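Local coordinates for protein tyrosine--tRNA ligase (Pyrococcus horikoshii, PDB 2CYC) that binds L-tyrosine and, as a class I aminoacyl-tRNA synthetase, probably activates it with ATP and transfers it to the acceptor end of tRNA(Tyr), at residues 43-48 with 366-371; 97-102 with 116-121; 295-298 with 304-307. One frame throughout, in Å; residues are numbered along the deposited sequence.

Contact 1: residues 43-48 with 366-371; sequences SGYIHL and ELMRSV
The side chains of Y45 and M368 lie alongside each other, running in opposing senses, where the loop after strand 36-40 meets helix 363-370. Y45 CG lies anti to its carbonyl carbon (chi1 -65°), and the far end of the ring comes nearer to the helix than its stem. The ring carbon Y45 CE2 comes within 3.4 Å of M368 CB, while the methyl M368 CE stands over one face of the same ring. The thioether chain gets there by folding: it is bent at chi2 and again at chi3 (-78°), which brings CE back to 3.7 Å from G44 C. An unbranched, flexible methionine suits a place bounded by both a ring and a backbone. At the phi of G44, 160°, a CB would collide with S43 O, so a residue without a side chain fits this turn. R369 borders the phenol oxygen with its backbone and its aliphatic stem, CG lying 3.9 Å from Y45 OH. Beyond the contact, H47 NE2 is hydrogen-bonded to S253 OG of the KMSKS region. No hydrogen bond or salt bridge joins the two segments; apolar packing of the methionine's carbons on ring and backbone contributes to holding the C-terminal helix against the catalytic domain.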
loop_
_atom_site.group_PDB
_atom_site.type_symbol
_atom_site.label_atom_id
_atom_site.label_comp_id
_atom_site.label_asym_id
_atom_site.label_seq_id
_atom_site.Cartn_x
_atom_site.Cartn_y
_atom_site.Cartn_z
ATOM N N SER A 43 13.784 14.351 10.031
ATOM C CA SER A 43 15.102 13.930 9.548
ATOM C C SER A 43 16.215 14.962 9.565
ATOM O O SER A 43 17.138 14.865 8.755
ATOM C CB SER A 43 14.982 13.434 8.116
ATOM O OG SER A 43 14.578 14.497 7.264
ATOM N N GLY A 44 16.144 15.945 10.453
ATOM C CA GLY A 44 17.197 16.943 10.499
ATOM C C GLY A 44 16.787 18.230 11.184
ATOM O O GLY A 44 15.667 18.349 11.696
ATOM N N TYR A 45 17.701 19.196 11.194
ATOM C CA TYR A 45 17.449 20.487 11.812
ATOM C C TYR A 45 16.415 21.262 11.017
ATOM O O TYR A 45 16.336 21.145 9.795
ATOM C CB TYR A 45 18.749 21.292 11.918
ATOM C CG TYR A 45 19.767 20.655 12.843
ATOM C CD1 TYR A 45 20.915 20.047 12.337
ATOM C CD2 TYR A 45 19.568 20.647 14.223
ATOM C CE1 TYR A 45 21.843 19.442 13.186
ATOM C CE2 TYR A 45 20.490 20.046 15.086
ATOM C CZ TYR A 45 21.624 19.445 14.559
ATOM O OH TYR A 45 22.534 18.846 15.401
ATOM N N ILE A 46 15.613 22.047 11.723
ATOM C CA ILE A 46 14.571 22.837 11.092
ATOM C C ILE A 46 15.153 24.106 10.465
ATOM O O ILE A 46 15.593 25.007 11.183
ATOM C CB ILE A 46 13.494 23.235 12.128
ATOM C CG1 ILE A 46 12.785 21.975 12.644
ATOM C CG2 ILE A 46 12.502 24.224 11.505
ATOM C CD1 ILE A 46 11.953 22.220 13.903
ATOM N N HIS A 47 15.169 24.170 9.133
ATOM C CA HIS A 47 15.690 25.357 8.453
ATOM C C HIS A 47 14.567 26.388 8.369
ATOM O O HIS A 47 13.419 26.061 8.657
ATOM C CB HIS A 47 16.246 24.994 7.063
ATOM C CG HIS A 47 15.225 24.469 6.104
ATOM N ND1 HIS A 47 14.285 25.276 5.501
ATOM C CD2 HIS A 47 15.023 23.223 5.611
ATOM C CE1 HIS A 47 13.548 24.552 4.676
ATOM N NE2 HIS A 47 13.975 23.302 4.724
ATOM N N LEU A 48 14.888 27.626 7.989
ATOM C CA LEU A 48 13.888 28.704 7.955
ATOM C C LEU A 48 12.644 28.460 7.108
ATOM O O LEU A 48 11.552 28.936 7.448
ATOM C CB LEU A 48 14.539 30.029 7.525
ATOM C CG LEU A 48 15.779 30.446 8.317
ATOM C CD1 LEU A 48 16.176 31.880 7.954
ATOM C CD2 LEU A 48 15.490 30.333 9.800
ATOM N N GLU A 366 21.242 18.274 21.980
ATOM C CA GLU A 366 22.198 17.223 22.306
ATOM C C GLU A 366 21.709 15.949 21.608
ATOM O O GLU A 366 22.494 15.220 21.003
ATOM C CB GLU A 366 22.280 17.026 23.824
ATOM C CG GLU A 366 22.756 18.282 24.546
ATOM C CD GLU A 366 22.806 18.136 26.058
ATOM O OE1 GLU A 366 21.789 17.728 26.662
ATOM O OE2 GLU A 366 23.866 18.446 26.643
ATOM N N LEU A 367 20.406 15.693 21.676
ATOM C CA LEU A 367 19.850 14.519 21.013
ATOM C C LEU A 367 20.210 14.569 19.527
ATOM O O LEU A 367 20.711 13.594 18.973
ATOM C CB LEU A 367 18.326 14.485 21.166
ATOM C CG LEU A 367 17.565 13.581 20.184
ATOM C CD1 LEU A 367 18.010 12.113 20.347
ATOM C CD2 LEU A 367 16.061 13.711 20.444
ATOM N N MET A 368 19.962 15.713 18.893
ATOM C CA MET A 368 20.251 15.884 17.468
ATOM C C MET A 368 21.709 15.631 17.102
ATOM O O MET A 368 21.991 15.007 16.078
ATOM C CB MET A 368 19.850 17.287 17.001
ATOM C CG MET A 368 18.343 17.540 17.004
ATOM S SD MET A 368 17.407 16.224 16.156
ATOM C CE MET A 368 17.683 16.645 14.394
ATOM N N ARG A 369 22.634 16.116 17.926
ATOM C CA ARG A 369 24.053 15.911 17.647
ATOM C C ARG A 369 24.437 14.430 17.715
ATOM O O ARG A 369 25.408 14.005 17.084
ATOM C CB ARG A 369 24.922 16.718 18.624
ATOM C CG ARG A 369 24.904 18.229 18.379
ATOM C CD ARG A 369 25.960 18.964 19.220
ATOM N NE ARG A 369 25.686 18.905 20.657
ATOM C CZ ARG A 369 24.941 19.787 21.322
ATOM N NH1 ARG A 369 24.388 20.816 20.688
ATOM N NH2 ARG A 369 24.743 19.637 22.626
ATOM N N SER A 370 23.666 13.642 18.462
ATOM C CA SER A 370 23.949 12.216 18.609
ATOM C C SER A 370 23.391 11.341 17.489
ATOM O O SER A 370 23.826 10.207 17.319
ATOM C CB SER A 370 23.411 11.702 19.946
ATOM O OG SER A 370 21.995 11.616 19.932
ATOM N N VAL A 371 22.431 11.856 16.729
ATOM C CA VAL A 371 21.839 11.071 15.649
ATOM C C VAL A 371 22.561 11.291 14.318
ATOM O O VAL A 371 22.215 10.597 13.336
ATOM C CB VAL A 371 20.325 11.400 15.469
ATOM C CG1 VAL A 371 19.567 11.093 16.752
ATOM C CG2 VAL A 371 20.142 12.855 15.074
#

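Contact 2: residues 97-102 with 116-121; sequences YFKVGM and VEFVLA
A beta-alpha-beta unit of the class I Rossmann-type domain is closed here: strand 69-72 and its parallel neighbour 117-120 are joined through helix 87-108, and K99 of that helix meets F118 of the second strand. The lysine runs obliquely past the phenyl ring. Its CG sits 3.7 Å from F118 CD2 and makes an off-centre CH-pi contact, 29° from the ring normal. CG is anti to the backbone N (chi1 175°), and the chain stays extended until it bends at chi4, which turns the ammonium back over the ring. There NZ lies 4.9 Å from the centroid of the F118 ring, over the face, 23° off the normal, in a cation-pi contact. On the way CE passes 3.8 Å from F118 CB. The stronger polar partner of NZ is E103 OE1, a salt bridge one turn further along the same helix, so the charge is probably shared between carboxylate and ring face. A long lysine suits this place because its methylenes pack on the phenyl while its end stays polar. M102 approaches differently: its CB lies at the ring edge, near the ring plane, 4.2 Å from F118 CE2, and the rest of its chain leads away toward I46. The backbone takes part as well, K99 O lying 3.7 Å from F118 CE2. F118 is thus held by a lysine chain and by the helix surface, with no hydrogen bond between the segments. On the strand side F118 also rests on V70 of strand 69-72. F98 continues the helix-sheet packing against L72 and the ring of F40, and V116 packs on I58 and Q62 of helix 48-63, while M102 reaches T50 at the start of that helix.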
loop_
_atom_site.group_PDB
_atom_site.type_symbol
_atom_site.label_atom_id
_atom_site.label_comp_id
_atom_site.label_asym_id
_atom_site.label_seq_id
_atom_site.Cartn_x
_atom_site.Cartn_y
_atom_site.Cartn_z
ATOM N N TYR A 97 12.621 17.027 19.741
ATOM C CA TYR A 97 13.244 18.156 19.058
ATOM C C TYR A 97 12.326 18.893 18.098
ATOM O O TYR A 97 12.098 20.093 18.239
ATOM C CB TYR A 97 14.476 17.709 18.269
ATOM C CG TYR A 97 14.951 18.768 17.294
ATOM C CD1 TYR A 97 15.595 19.925 17.749
ATOM C CD2 TYR A 97 14.696 18.650 15.926
ATOM C CE1 TYR A 97 15.972 20.933 16.869
ATOM C CE2 TYR A 97 15.066 19.656 15.034
ATOM C CZ TYR A 97 15.704 20.796 15.513
ATOM O OH TYR A 97 16.079 21.792 14.641
ATOM N N PHE A 98 11.810 18.167 17.114
ATOM C CA PHE A 98 10.977 18.776 16.090
ATOM C C PHE A 98 9.744 19.501 16.599
ATOM O O PHE A 98 9.481 20.633 16.202
ATOM C CB PHE A 98 10.578 17.733 15.038
ATOM C CG PHE A 98 10.136 18.344 13.747
ATOM C CD1 PHE A 98 8.832 18.809 13.588
ATOM C CD2 PHE A 98 11.045 18.525 12.707
ATOM C CE1 PHE A 98 8.438 19.449 12.410
ATOM C CE2 PHE A 98 10.659 19.166 11.523
ATOM C CZ PHE A 98 9.351 19.627 11.380
ATOM N N LYS A 99 8.987 18.845 17.472
ATOM C CA LYS A 99 7.784 19.435 18.029
ATOM C C LYS A 99 8.063 20.797 18.641
ATOM O O LYS A 99 7.423 21.783 18.276
ATOM C CB LYS A 99 7.179 18.517 19.090
ATOM C CG LYS A 99 5.975 19.119 19.828
ATOM C CD LYS A 99 5.326 18.080 20.727
ATOM C CE LYS A 99 4.047 18.597 21.359
ATOM N NZ LYS A 99 4.333 19.732 22.268
ATOM N N VAL A 100 9.032 20.856 19.555
ATOM C CA VAL A 100 9.353 22.115 20.217
ATOM C C VAL A 100 9.991 23.126 19.262
ATOM O O VAL A 100 9.796 24.331 19.408
ATOM C CB VAL A 100 10.268 21.892 21.462
ATOM C CG1 VAL A 100 11.648 21.429 21.043
ATOM C CG2 VAL A 100 10.352 23.188 22.282
ATOM N N GLY A 101 10.746 22.640 18.282
ATOM C CA GLY A 101 11.348 23.544 17.317
ATOM C C GLY A 101 10.248 24.255 16.540
ATOM O O GLY A 101 10.338 25.448 16.266
ATOM N N MET A 102 9.197 23.519 16.183
ATOM C CA MET A 102 8.072 24.099 15.449
ATOM C C MET A 102 7.269 25.045 16.329
ATOM O O MET A 102 6.828 26.102 15.872
ATOM C CB MET A 102 7.150 22.996 14.917
ATOM C CG MET A 102 7.667 22.325 13.663
ATOM S SD MET A 102 7.802 23.497 12.287
ATOM C CE MET A 102 9.467 23.581 12.140
ATOM N N VAL A 116 -2.065 25.102 18.828
ATOM C CA VAL A 116 -1.753 24.262 17.682
ATOM C C VAL A 116 -1.767 22.799 18.134
ATOM O O VAL A 116 -1.154 22.449 19.136
ATOM C CB VAL A 116 -0.350 24.597 17.100
ATOM C CG1 VAL A 116 0.004 23.610 16.002
ATOM C CG2 VAL A 116 -0.327 26.025 16.549
ATOM N N GLU A 117 -2.496 21.957 17.413
ATOM C CA GLU A 117 -2.548 20.534 17.728
ATOM C C GLU A 117 -1.279 19.886 17.171
ATOM O O GLU A 117 -0.823 20.241 16.076
ATOM C CB GLU A 117 -3.782 19.883 17.075
ATOM C CG GLU A 117 -5.105 20.397 17.635
ATOM C CD GLU A 117 -6.305 20.025 16.780
ATOM O OE1 GLU A 117 -7.441 20.108 17.296
ATOM O OE2 GLU A 117 -6.123 19.667 15.595
ATOM N N PHE A 118 -0.697 18.968 17.939
ATOM C CA PHE A 118 0.484 18.240 17.508
ATOM C C PHE A 118 0.118 16.754 17.520
ATOM O O PHE A 118 -0.260 16.204 18.552
ATOM C CB PHE A 118 1.682 18.531 18.422
ATOM C CG PHE A 118 2.342 19.851 18.137
ATOM C CD1 PHE A 118 1.835 21.034 18.676
ATOM C CD2 PHE A 118 3.439 19.921 17.278
ATOM C CE1 PHE A 118 2.406 22.264 18.359
ATOM C CE2 PHE A 118 4.023 21.145 16.953
ATOM C CZ PHE A 118 3.508 22.318 17.491
ATOM N N VAL A 119 0.220 16.120 16.358
ATOM C CA VAL A 119 -0.136 14.711 16.199
ATOM C C VAL A 119 1.003 13.877 15.614
ATOM O O VAL A 119 1.540 14.200 14.555
ATOM C CB VAL A 119 -1.379 14.584 15.266
ATOM C CG1 VAL A 119 -1.615 13.142 14.871
ATOM C CG2 VAL A 119 -2.619 15.143 15.967
ATOM N N LEU A 120 1.382 12.813 16.315
ATOM C CA LEU A 120 2.414 11.906 15.821
ATOM C C LEU A 120 1.646 11.000 14.851
ATOM O O LEU A 120 0.656 10.389 15.248
ATOM C CB LEU A 120 2.991 11.086 16.980
ATOM C CG LEU A 120 4.208 10.206 16.666
ATOM C CD1 LEU A 120 5.330 11.071 16.095
ATOM C CD2 LEU A 120 4.675 9.486 17.932
ATOM N N ALA A 121 2.083 10.907 13.595
ATOM C CA ALA A 121 1.361 10.093 12.600
ATOM C C ALA A 121 0.938 8.715 13.090
ATOM O O ALA A 121 -0.196 8.291 12.856
ATOM C CB ALA A 121 2.190 9.944 11.308
#

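Contact 3: residues 295-298 with 304-307; sequences YIIF and EFTV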
loop_
_atom_site.group_PDB
_atom_site.type_symbol
_atom_site.label_atom_id
_atom_site.label_comp_id
_atom_site.label_asym_id
_atom_site.label_seq_id
_atom_site.Cartn_x
_atom_site.Cartn_y
_atom_site.Cartn_z
ATOM N N TYR A 295 9.993 37.205 1.290
ATOM C CA TYR A 295 9.110 36.332 2.059
ATOM C C TYR A 295 9.227 36.324 3.580
ATOM O O TYR A 295 8.305 35.894 4.263
ATOM C CB TYR A 295 9.227 34.914 1.510
ATOM C CG TYR A 295 8.616 34.815 0.137
ATOM C CD1 TYR A 295 7.245 34.613 -0.021
ATOM C CD2 TYR A 295 9.397 34.991 -1.013
ATOM C CE1 TYR A 295 6.661 34.587 -1.292
ATOM C CE2 TYR A 295 8.826 34.972 -2.287
ATOM C CZ TYR A 295 7.459 34.769 -2.418
ATOM O OH TYR A 295 6.888 34.749 -3.672
ATOM N N ILE A 296 10.348 36.792 4.114
ATOM C CA ILE A 296 10.504 36.837 5.562
ATOM C C ILE A 296 10.346 38.276 6.049
ATOM O O ILE A 296 9.357 38.618 6.709
ATOM C CB ILE A 296 11.889 36.277 6.012
ATOM C CG1 ILE A 296 12.018 34.802 5.593
ATOM C CG2 ILE A 296 12.036 36.396 7.529
ATOM C CD1 ILE A 296 13.308 34.119 6.056
ATOM N N ILE A 297 11.299 39.129 5.684
ATOM C CA ILE A 297 11.282 40.525 6.116
ATOM C C ILE A 297 10.032 41.318 5.706
ATOM O O ILE A 297 9.494 42.078 6.510
ATOM C CB ILE A 297 12.568 41.239 5.633
ATOM C CG1 ILE A 297 13.787 40.509 6.225
ATOM C CG2 ILE A 297 12.550 42.711 6.057
ATOM C CD1 ILE A 297 15.144 41.045 5.787
ATOM N N PHE A 298 9.568 41.151 4.470
ATOM C CA PHE A 298 8.364 41.856 4.029
ATOM C C PHE A 298 7.172 40.912 3.959
ATOM O O PHE A 298 6.320 41.029 3.075
ATOM C CB PHE A 298 8.575 42.523 2.658
ATOM C CG PHE A 298 9.525 43.675 2.704
ATOM C CD1 PHE A 298 10.886 43.479 2.498
ATOM C CD2 PHE A 298 9.075 44.942 3.062
ATOM C CE1 PHE A 298 11.789 44.525 2.656
ATOM C CE2 PHE A 298 9.968 45.995 3.224
ATOM C CZ PHE A 298 11.329 45.784 3.023
ATOM N N GLU A 304 8.858 48.367 8.184
ATOM C CA GLU A 304 10.039 49.204 8.109
ATOM C C GLU A 304 11.298 48.361 8.199
ATOM O O GLU A 304 11.537 47.694 9.206
ATOM C CB GLU A 304 10.031 50.248 9.232
ATOM C CG GLU A 304 9.203 51.493 8.922
ATOM C CD GLU A 304 9.195 52.488 10.073
ATOM O OE1 GLU A 304 10.277 52.757 10.635
ATOM O OE2 GLU A 304 8.108 53.005 10.412
ATOM N N PHE A 305 12.083 48.371 7.126
ATOM C CA PHE A 305 13.344 47.637 7.092
ATOM C C PHE A 305 14.439 48.642 6.746
ATOM O O PHE A 305 14.478 49.180 5.636
ATOM C CB PHE A 305 13.310 46.516 6.047
ATOM C CG PHE A 305 14.591 45.725 5.977
ATOM C CD1 PHE A 305 15.123 45.130 7.124
ATOM C CD2 PHE A 305 15.272 45.577 4.771
ATOM C CE1 PHE A 305 16.321 44.399 7.075
ATOM C CE2 PHE A 305 16.476 44.844 4.705
ATOM C CZ PHE A 305 16.999 44.255 5.862
ATOM N N THR A 306 15.318 48.893 7.707
ATOM C CA THR A 306 16.393 49.858 7.520
ATOM C C THR A 306 17.774 49.258 7.303
ATOM O O THR A 306 18.199 48.373 8.037
ATOM C CB THR A 306 16.492 50.819 8.740
ATOM O OG1 THR A 306 15.259 51.529 8.889
ATOM C CG2 THR A 306 17.626 51.831 8.544
ATOM N N VAL A 307 18.464 49.749 6.279
ATOM C CA VAL A 307 19.828 49.317 5.990
ATOM C C VAL A 307 20.707 50.497 6.396
ATOM O O VAL A 307 20.643 51.566 5.782
ATOM C CB VAL A 307 20.038 49.022 4.490
ATOM C CG1 VAL A 307 21.510 48.682 4.223
ATOM C CG2 VAL A 307 19.138 47.866 4.054
#
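F305 packs against I297 and F298, joining the end of helix 288-297 to the first strand of a two-stranded antiparallel hairpin, 305-307 with 317-319. The helix closes with a wider pi-type turn at 295-297, and F298 is the first residue to leave helical angles; I297 points toward the strand, and the end of the F298 ring comes near it. Along the second segment, E304 comes first; its side chain points away from the helix, as suits a charged residue at an exposed position. F305 follows and turns toward the helix, its backbone hydrogen-bonded to Y319 in the hairpin. With chi1 at -180° its ring swings away from its own backbone N, and one face meets I297. The methyl CG2 of I297 makes a CH-pi contact 4.0 Å from the centroid of the F305 ring, 26° from the normal. The beta-branched isoleucine suits this task, since its two arms reach different parts of one ring. The F298 side chain runs roughly perpendicular to that of F305, with CZ 3.7 Å from F305 CB, so the far end of one phenylalanine meets the stem of the other. Replacing F305, an alanine here would keep the CB contact with F298 but would probably open a gap beside both branches of I297 and leave L325 of helix 322-330 and A342 of helix 336-350 without their aromatic neighbour. T306 comes next, its OG1 hydrogen-bonded to T318 OG1, a fitting use of a hydroxyl at a partly exposed position. V307 ends the segment, packing on D338 and pairing through its backbone with V317. Back at the ring, the second arm of I297 reaches its far end: CD1 lies 3.7 Å from F305 CZ.

Contacts 1 and 2 adjoin, their centres about 14 Å apart. Y97 joins them: its OH lies 3.0 Å from I46 N in a probable hydrogen bond, and its CG is 3.6 Å from M368 CG, so helix 87-108 backs the loop that the C-terminal helix leans on. Contact 3 stands about 28 Å from each of the others, centre to centre. It meets contact 1 through L48 CD1 and I296 CD1, 4.1 Å apart, whereas its nearest atoms are about 13 Å from contact 2 and do not touch it. The bound tyrosine lies about 11 Å from the side chain of M102 and about 12 Å from G44; contact 3 is away from the annotated sites.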